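Local coordinates for 'Carboxyl esterase 2 (Tuber melanosporum Mel28, PDB 5MIF) that hydrolyses carboxylic esters as a lipase-like alpha/beta-hydrolase-fold carboxylesterase of a mycorrhizal truffle, resembling archaeal enzymes, at the interface of chains A and B. Residues are numbered along the deposited sequence; one frame, centred on the assembly and turned at random. Chains: chain A/B, 'Carboxyl esterase 2.

Contact 1: the interface of chains A and B. Residues chain A 294, 298, 309, 311; chain B 285, 313.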
ATOM      1  N   GLU A 294      -3.998  -6.042  11.788  1.00 40.54           N
ATOM      2  CA  GLU A 294      -2.538  -6.093  11.875  1.00 44.87           C
ATOM      3  C   GLU A 294      -2.077  -7.312  12.670  1.00 43.93           C
ATOM      4  O   GLU A 294      -1.166  -8.027  12.248  1.00 42.10           O
ATOM      5  CB  GLU A 294      -1.996  -4.786  12.487  1.00 44.20           C
ATOM      6  CG  GLU A 294      -2.244  -3.562  11.598  1.00 43.28           C
ATOM      7  CD  GLU A 294      -1.556  -2.270  12.070  1.00 46.87           C
ATOM      8  OE1 GLU A 294      -1.182  -2.149  13.253  1.00 47.83           O
ATOM      9  OE2 GLU A 294      -1.377  -1.361  11.228  1.00 48.01           O
ATOM     10  N   ARG A 298       0.166 -10.440  11.273  1.00 42.42           N
ATOM     11  CA  ARG A 298       1.419 -10.860  11.921  1.00 45.02           C
ATOM     12  C   ARG A 298       1.359 -12.337  12.268  1.00 44.63           C
ATOM     13  O   ARG A 298       2.338 -13.074  12.130  1.00 41.48           O
ATOM     14  CB  ARG A 298       1.690 -10.048  13.185  1.00 39.35           C
ATOM     15  CG  ARG A 298       1.975  -8.591  12.929  1.00 44.12           C
ATOM     16  CD  ARG A 298       2.275  -7.877  14.224  1.00 47.51           C
ATOM     17  NE  ARG A 298       2.753  -6.518  14.008  1.00 47.75           N
ATOM     18  CZ  ARG A 298       2.112  -5.430  14.427  1.00 52.49           C
ATOM     19  NH1 ARG A 298       0.956  -5.546  15.076  1.00 52.71           N
ATOM     20  NH2 ARG A 298       2.624  -4.224  14.194  1.00 47.96           N
ATOM     21  N   ILE A 309       0.844  -6.860   4.852  1.00 39.19           N
ATOM     22  CA  ILE A 309       0.027  -5.959   5.662  1.00 39.53           C
ATOM     23  C   ILE A 309       0.410  -4.498   5.432  1.00 42.10           C
ATOM     24  O   ILE A 309       1.573  -4.102   5.576  1.00 42.08           O
ATOM     25  CB  ILE A 309       0.145  -6.255   7.177  1.00 43.38           C
ATOM     26  CG1 ILE A 309       0.145  -7.763   7.452  1.00 44.17           C
ATOM     27  CG2 ILE A 309      -0.971  -5.543   7.933  1.00 40.54           C
ATOM     28  CD1 ILE A 309       0.950  -8.148   8.667  1.00 42.88           C
ATOM     29  N   ARG A 311      -0.788  -0.391   6.187  1.00 38.30           N
ATOM     30  CA  ARG A 311      -1.547   0.610   6.918  1.00 37.20           C
ATOM     31  C   ARG A 311      -1.569   1.906   6.130  1.00 42.66           C
ATOM     32  O   ARG A 311      -0.519   2.442   5.767  1.00 41.15           O
ATOM     33  CB  ARG A 311      -0.947   0.856   8.310  1.00 36.81           C
ATOM     34  CG  ARG A 311      -1.603   2.035   9.059  1.00 36.46           C
ATOM     35  CD  ARG A 311      -0.789   2.479  10.281  1.00 38.95           C
ATOM     36  NE  ARG A 311      -0.684   1.441  11.303  1.00 43.09           N
ATOM     37  CZ  ARG A 311      -0.220   1.647  12.536  1.00 47.69           C
ATOM     38  NH1 ARG A 311       0.202   2.856  12.901  1.00 43.19           N
ATOM     39  NH2 ARG A 311      -0.164   0.639  13.401  1.00 44.15           N
TER
ATOM     40  N   GLU B 285       8.010  -0.378   8.392  1.00 36.17           N
ATOM     41  CA  GLU B 285       7.576  -0.320   9.791  1.00 35.88           C
ATOM     42  C   GLU B 285       8.770  -0.282  10.745  1.00 41.61           C
ATOM     43  O   GLU B 285       8.837   0.553  11.649  1.00 39.73           O
ATOM     44  CB  GLU B 285       6.677  -1.523  10.140  1.00 39.61           C
ATOM     45  CG  GLU B 285       6.251  -1.573  11.617  1.00 42.16           C
ATOM     46  CD  GLU B 285       5.527  -2.870  12.010  1.00 38.78           C
ATOM     47  OE1 GLU B 285       5.808  -3.934  11.435  1.00 43.06           O
ATOM     48  OE2 GLU B 285       4.681  -2.821  12.912  1.00 46.45           O
ATOM     49  N   LEU B 313       4.049  -3.310   6.996  1.00 37.59           N
ATOM     50  CA  LEU B 313       4.381  -3.992   8.250  1.00 39.41           C
ATOM     51  C   LEU B 313       5.334  -5.171   8.071  1.00 35.57           C
ATOM     52  O   LEU B 313       5.291  -5.886   7.063  1.00 37.44           O
ATOM     53  CB  LEU B 313       3.104  -4.480   8.953  1.00 38.67           C
ATOM     54  CG  LEU B 313       2.409  -3.470   9.875  1.00 47.32           C
ATOM     55  CD1 LEU B 313       1.881  -2.270   9.092  1.00 40.74           C
ATOM     56  CD2 LEU B 313       1.286  -4.133  10.687  1.00 41.75           C
TER
HETATM   57  O   HOH W   1       3.704  -6.603   4.839  1.00 41.74           O
HETATM   58  O   HOH W   2       4.778  -5.992  12.603  1.00 47.48           O
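B:Leu313, just past the end of strand 307-312 in its own chain, lies against A:Ile309 in strand 307-312 of chain A and buries more surface than any other residue of this patch. Its backbone N donates to A:Ile309 O at 3.0 Å in a nearly straight bond. Beside it, water 1 joins A:Ile309 N to B:Leu313 O, so water takes the place of a second direct bond between the two antiparallel edges. From this anchor the leucine reaches towards helix 290-302 of chain A. Its CD2 methyl meets A:Ile309 CG2 at 3.8 Å. The A:Glu294 side chain crosses that of B:Leu313 at about a right angle, its carboxylate carbon CD 3.7 Å from B:Leu313 CD2. The same methyl sits over one face of the A:Arg298 guanidinium, displaced towards its rim.

A:Arg298 is extended from CG to NE (chi3 171°), and this carries its guanidinium to B:Glu285. A:Arg298 NH2 forms a salt bridge with B:Glu285 OE2 at 2.8 Å, meeting that carboxylate oxygen's syn lone pair; the two flat groups are nearly coplanar, 18° apart. Water 2 lies at the guanidinium edge and links NE to the other oxygen, B:Glu285 OE1, so both carboxylate oxygens are engaged. Behind the leucine, A:Arg311 grips A:Glu294 side-on and is likely to fix the rotation of its carboxylate and offset its charge near B:Glu285. In that pair A:Arg311 NE lies 2.9 Å from A:Glu294 OE2, while A:Arg311 NH2 reaches A:Glu294 OE1 at 3.0 Å.

Contact 2: the interface of chains A and B. Residues chain A 34, 36-37, 313, 329; chain B 301, 307.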
ATOM      1  N   GLN A  34      -3.920  14.975  11.383  1.00 69.40           N
ATOM      2  CA  GLN A  34      -3.786  13.527  11.280  1.00 61.77           C
ATOM      3  C   GLN A  34      -4.610  12.959  10.126  1.00 61.72           C
ATOM      4  O   GLN A  34      -4.171  12.027   9.454  1.00 58.17           O
ATOM      5  CB  GLN A  34      -4.191  12.856  12.597  1.00 62.66           C
ATOM      6  CG  GLN A  34      -5.586  13.205  13.071  1.00 70.12           C
ATOM      7  CD  GLN A  34      -5.885  12.646  14.448  1.00 78.05           C
ATOM      8  OE1 GLN A  34      -4.971  12.336  15.215  1.00 83.09           O
ATOM      9  NE2 GLN A  34      -7.170  12.500  14.763  1.00 73.11           N
ATOM     10  N   ASP A  36      -6.329  13.379   6.350  1.00 51.26           N
ATOM     11  CA  ASP A  36      -6.206  14.178   5.130  1.00 52.16           C
ATOM     12  C   ASP A  36      -7.489  15.007   4.953  1.00 55.92           C
ATOM     13  O   ASP A  36      -8.545  14.607   5.440  1.00 52.12           O
ATOM     14  CB  ASP A  36      -5.950  13.289   3.904  1.00 44.95           C
ATOM     15  CG  ASP A  36      -7.201  12.567   3.423  1.00 53.12           C
ATOM     16  OD1 ASP A  36      -7.437  11.404   3.832  1.00 48.11           O
ATOM     17  OD2 ASP A  36      -7.948  13.168   2.613  1.00 54.04           O
ATOM     18  N   PRO A  37      -7.405  16.157   4.253  1.00 58.13           N
ATOM     19  CA  PRO A  37      -8.543  17.081   4.094  1.00 52.07           C
ATOM     20  C   PRO A  37      -9.847  16.461   3.583  1.00 55.44           C
ATOM     21  O   PRO A  37     -10.911  16.830   4.082  1.00 57.94           O
ATOM     22  CB  PRO A  37      -8.009  18.104   3.088  1.00 54.44           C
ATOM     23  CG  PRO A  37      -6.551  18.158   3.375  1.00 52.07           C
ATOM     24  CD  PRO A  37      -6.160  16.733   3.706  1.00 53.80           C
ATOM     25  N   LEU A 313      -2.222   5.749   6.045  1.00 38.43           N
ATOM     26  CA  LEU A 313      -2.272   6.835   7.021  1.00 42.17           C
ATOM     27  C   LEU A 313      -3.304   7.900   6.645  1.00 39.27           C
ATOM     28  O   LEU A 313      -3.602   8.104   5.465  1.00 39.77           O
ATOM     29  CB  LEU A 313      -0.893   7.474   7.191  1.00 38.76           C
ATOM     30  CG  LEU A 313       0.003   6.802   8.229  1.00 43.44           C
ATOM     31  CD1 LEU A 313       0.372   5.364   7.808  1.00 38.63           C
ATOM     32  CD2 LEU A 313       1.245   7.640   8.486  1.00 39.79           C
ATOM     33  N   PRO A 329      -6.192  10.272  -1.751  1.00 47.21           N
ATOM     34  CA  PRO A 329      -4.997   9.662  -2.361  1.00 42.50           C
ATOM     35  C   PRO A 329      -4.672   8.265  -1.834  1.00 40.24           C
ATOM     36  O   PRO A 329      -4.568   7.339  -2.633  1.00 39.24           O
ATOM     37  CB  PRO A 329      -3.876  10.639  -1.992  1.00 39.19           C
ATOM     38  CG  PRO A 329      -4.557  11.945  -1.804  1.00 42.92           C
ATOM     39  CD  PRO A 329      -5.940  11.652  -1.291  1.00 44.78           C
TER
ATOM     40  N   GLN B 301      -0.163  16.846   3.419  1.00 43.19           N
ATOM     41  CA  GLN B 301      -1.610  16.680   3.480  1.00 49.17           C
ATOM     42  C   GLN B 301      -2.295  17.921   4.056  1.00 50.60           C
ATOM     43  O   GLN B 301      -3.261  18.431   3.490  1.00 52.96           O
ATOM     44  CB  GLN B 301      -1.972  15.454   4.311  1.00 45.23           C
ATOM     45  CG  GLN B 301      -1.882  14.147   3.550  1.00 48.16           C
ATOM     46  CD  GLN B 301      -2.167  12.946   4.426  1.00 47.14           C
ATOM     47  OE1 GLN B 301      -2.336  13.072   5.638  1.00 52.97           O
ATOM     48  NE2 GLN B 301      -2.227  11.775   3.819  1.00 48.31           N
ATOM     49  N   ALA B 307      -1.410  13.910  -1.050  1.00 45.64           N
ATOM     50  CA  ALA B 307      -0.330  13.080  -0.554  1.00 44.16           C
ATOM     51  C   ALA B 307      -0.837  11.790   0.083  1.00 45.26           C
ATOM     52  O   ALA B 307      -1.653  11.820   1.004  1.00 46.80           O
ATOM     53  CB  ALA B 307       0.495  13.867   0.439  1.00 42.82           C
TER
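The loop leading into helix 37-47 of chain A, together with the first residue of that helix and the start of helix 329-345, meets the C-terminal end of helix 290-302 and the first residue of strand 307-312 in chain B. The patch is held by van der Waals contact, and no polar atom of one chain bonds to the other across it. B:Gln301 buries the most surface here. Its flat carboxamide turns one face to A:Asp36, and A:Asp36 CB lies over B:Gln301 CD, the amide carbon, at 3.8 Å. With CG between the backbone N and the carbonyl carbon (chi1 76°), the A:Asp36 carboxylate points away from the glutamine, which therefore meets the carbon part of the residue. The amide is steadied from within its own chain: B:Gln301 NE2 donates to B:Ala307 O at 2.9 Å, with the acceptor in the amide plane and the donor tilted 30° from the carbonyl plane. This bond ties the helix end to the start of the strand. An alanine in place of B:Gln301 would probably leave the B:Ala307 carbonyl without this donor and open a gap beside A:Asp36 CB. At the backbone of the same residue, the ring of A:Pro37 rests on the helix-end carbonyl, its CG 3.3 Å from B:Gln301 O. Across the patch, A:Pro329 lays its ring carbons against the B:Ala307 backbone, CG lying 3.8 Å from B:Ala307 N.

The C-alpha centres of contact 1 and contact 2 lie about 19 Å apart along one two-fold interface. Both draw on helix 290-302, strand 307-312 and the residue just after it, but with the chains exchanged: contact 1 takes the helix and strand from chain A and B:Leu313 from chain B, whereas contact 2 takes them from chain B and has A:Leu313 at its margin. Contact 1 joins a buried leucine to polar and charged links; contact 2 adds a flank of van der Waals contacts from the first ordered segment. Each has a symmetry twin, which suggests a dimer joined along its edge strands, although the structure alone does not show the state in solution.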